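Local coordinates for ribosomal large subunit pseudouridine synthase D (PDB 1PRZ), which converts specific uridines of 23S ribosomal RNA to pseudouridine, probably at positions 1911, 1915 and 1917, at residues R63-T68 / D201-H206. Sequence-based numbering, arbitrary orientation.
Sequences RLDKDT and DRQALH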
# COMPACT_ATOMS: atom_id res chain seq x y z
N ARG A 63 -4.14 -8.62 -1.08
CA ARG A 63 -4.05 -7.74 -2.23
C ARG A 63 -3.64 -6.33 -1.87
O ARG A 63 -3.63 -5.95 -0.70
CB ARG A 63 -5.42 -7.68 -2.97
CG ARG A 63 -6.52 -7.00 -2.10
CD ARG A 63 -7.93 -6.92 -2.72
NE ARG A 63 -8.06 -5.87 -3.74
CZ ARG A 63 -7.94 -4.55 -3.51
NH1 ARG A 63 -8.08 -3.68 -4.51
NH2 ARG A 63 -7.66 -4.10 -2.28
N LEU A 64 -3.32 -5.58 -2.91
CA LEU A 64 -2.94 -4.17 -2.79
C LEU A 64 -3.80 -3.50 -3.85
O LEU A 64 -4.16 -4.13 -4.86
CB LEU A 64 -1.47 -3.93 -3.15
CG LEU A 64 -0.31 -4.57 -2.37
CD1 LEU A 64 1.02 -4.11 -2.97
CD2 LEU A 64 -0.39 -4.16 -0.88
N ASP A 65 -4.14 -2.24 -3.62
CA ASP A 65 -4.93 -1.49 -4.57
C ASP A 65 -4.15 -1.28 -5.87
O ASP A 65 -2.92 -1.25 -5.88
CB ASP A 65 -5.32 -0.10 -3.99
CG ASP A 65 -6.28 -0.20 -2.81
OD1 ASP A 65 -7.09 -1.17 -2.85
OD2 ASP A 65 -6.26 0.67 -1.87
N LYS A 66 -4.89 -1.09 -6.94
CA LYS A 66 -4.33 -0.84 -8.26
C LYS A 66 -3.15 0.14 -8.25
O LYS A 66 -2.10 -0.12 -8.86
CB LYS A 66 -5.46 -0.28 -9.17
CG LYS A 66 -5.01 0.10 -10.56
CD LYS A 66 -6.21 0.62 -11.38
CE LYS A 66 -5.74 1.52 -12.50
NZ LYS A 66 -6.88 1.94 -13.45
N ASP A 67 -3.34 1.26 -7.54
CA ASP A 67 -2.33 2.28 -7.48
C ASP A 67 -1.54 2.39 -6.17
O ASP A 67 -1.03 3.47 -5.81
CB ASP A 67 -2.96 3.63 -7.85
CG ASP A 67 -3.29 3.74 -9.36
OD1 ASP A 67 -2.62 3.07 -10.19
OD2 ASP A 67 -4.20 4.52 -9.71
N THR A 68 -1.51 1.28 -5.43
CA THR A 68 -0.67 1.21 -4.26
C THR A 68 0.51 0.33 -4.74
O THR A 68 0.31 -0.69 -5.42
CB THR A 68 -1.35 0.53 -3.08
OG1 THR A 68 -2.40 1.38 -2.59
CG2 THR A 68 -0.31 0.32 -1.94
N ASP A 201 -0.49 11.69 -8.77
CA ASP A 201 -1.87 11.22 -8.92
C ASP A 201 -2.29 9.81 -8.47
O ASP A 201 -3.05 9.13 -9.17
CB ASP A 201 -2.31 11.42 -10.38
CG ASP A 201 -1.57 10.52 -11.34
OD1 ASP A 201 -0.44 10.09 -11.05
OD2 ASP A 201 -2.12 10.25 -12.42
N ARG A 202 -1.77 9.39 -7.32
CA ARG A 202 -2.17 8.13 -6.73
C ARG A 202 -1.97 8.32 -5.23
O ARG A 202 -1.23 9.23 -4.83
CB ARG A 202 -1.29 6.98 -7.20
CG ARG A 202 0.17 6.98 -6.63
CD ARG A 202 1.01 5.81 -7.22
NE ARG A 202 2.33 5.67 -6.60
CZ ARG A 202 2.57 4.99 -5.47
NH1 ARG A 202 3.81 4.94 -4.98
NH2 ARG A 202 1.59 4.34 -4.83
N GLN A 203 -2.63 7.49 -4.41
CA GLN A 203 -2.42 7.53 -2.96
C GLN A 203 -0.90 7.44 -2.75
O GLN A 203 -0.25 6.57 -3.36
CB GLN A 203 -2.91 6.27 -2.23
CG GLN A 203 -4.23 5.64 -2.55
CD GLN A 203 -4.30 4.94 -3.88
OE1 GLN A 203 -4.02 3.73 -4.05
NE2 GLN A 203 -4.70 5.68 -4.82
N ALA A 204 -0.34 8.28 -1.89
CA ALA A 204 1.11 8.21 -1.58
C ALA A 204 1.21 7.06 -0.57
O ALA A 204 1.34 7.29 0.63
CB ALA A 204 1.58 9.52 -0.95
N LEU A 205 1.13 5.84 -1.06
CA LEU A 205 1.14 4.67 -0.19
C LEU A 205 1.98 3.56 -0.82
O LEU A 205 1.81 3.26 -2.01
CB LEU A 205 -0.31 4.19 0.02
CG LEU A 205 -0.50 2.97 0.92
CD1 LEU A 205 0.02 3.26 2.32
CD2 LEU A 205 -1.99 2.64 1.00
N HIS A 206 2.86 2.94 -0.03
CA HIS A 206 3.76 1.88 -0.53
C HIS A 206 3.95 0.75 0.49
O HIS A 206 4.29 1.03 1.64
CB HIS A 206 5.12 2.52 -0.83
CG HIS A 206 6.18 1.55 -1.24
ND1 HIS A 206 6.12 0.84 -2.42
CD2 HIS A 206 7.35 1.20 -0.64
CE1 HIS A 206 7.20 0.08 -2.53
NE2 HIS A 206 7.96 0.28 -1.46
O HOH W 1 -5.59 2.06 -6.21
O HOH W 2 -4.85 6.89 -8.81
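Asp67 and Thr68 lie against Arg202 and Leu205, with CA atoms of Thr68 and Leu205 5.6 Å apart. A type I beta turn from Asp65 to Thr68, closed by Thr68 N to Asp65 O at 2.9 Å, here meets the entry to strand 205-213 in the catalytic domain of an RluA-family pseudouridine synthase; Asp65, by similarity the active-site aspartate, begins the turn. The Arg202 chain runs extended from CG to NE (chi2 -177°, chi3 -173°), carrying Arg202 NH2 to Asp67 O at 2.9 Å, an edge-on bond near the guanidinium plane. Arg202 NH2 also donates to Leu205 O at 3.0 Å, while Arg202 NE forms a salt bridge with Asp230 of helix 229-244. Replacing Arg202 by alanine would probably leave Asp67 O and Leu205 O without this shared donor and Asp230 without its charged mate. Asp65 OD2 pairs with Arg163, whereas Asp67 OD1 accepts from the backbone N of Asp27. Thr68 CG2 packs on Leu205 CG at 3.9 Å. One water bridges Asp67 N and Gln203 OE1. The Gln203 chain bends at chi2 (72°), and Thr68 OG1 donates to a lone pair of Gln203 OE1 at 3.2 Å, lying in the plane of that carbonyl.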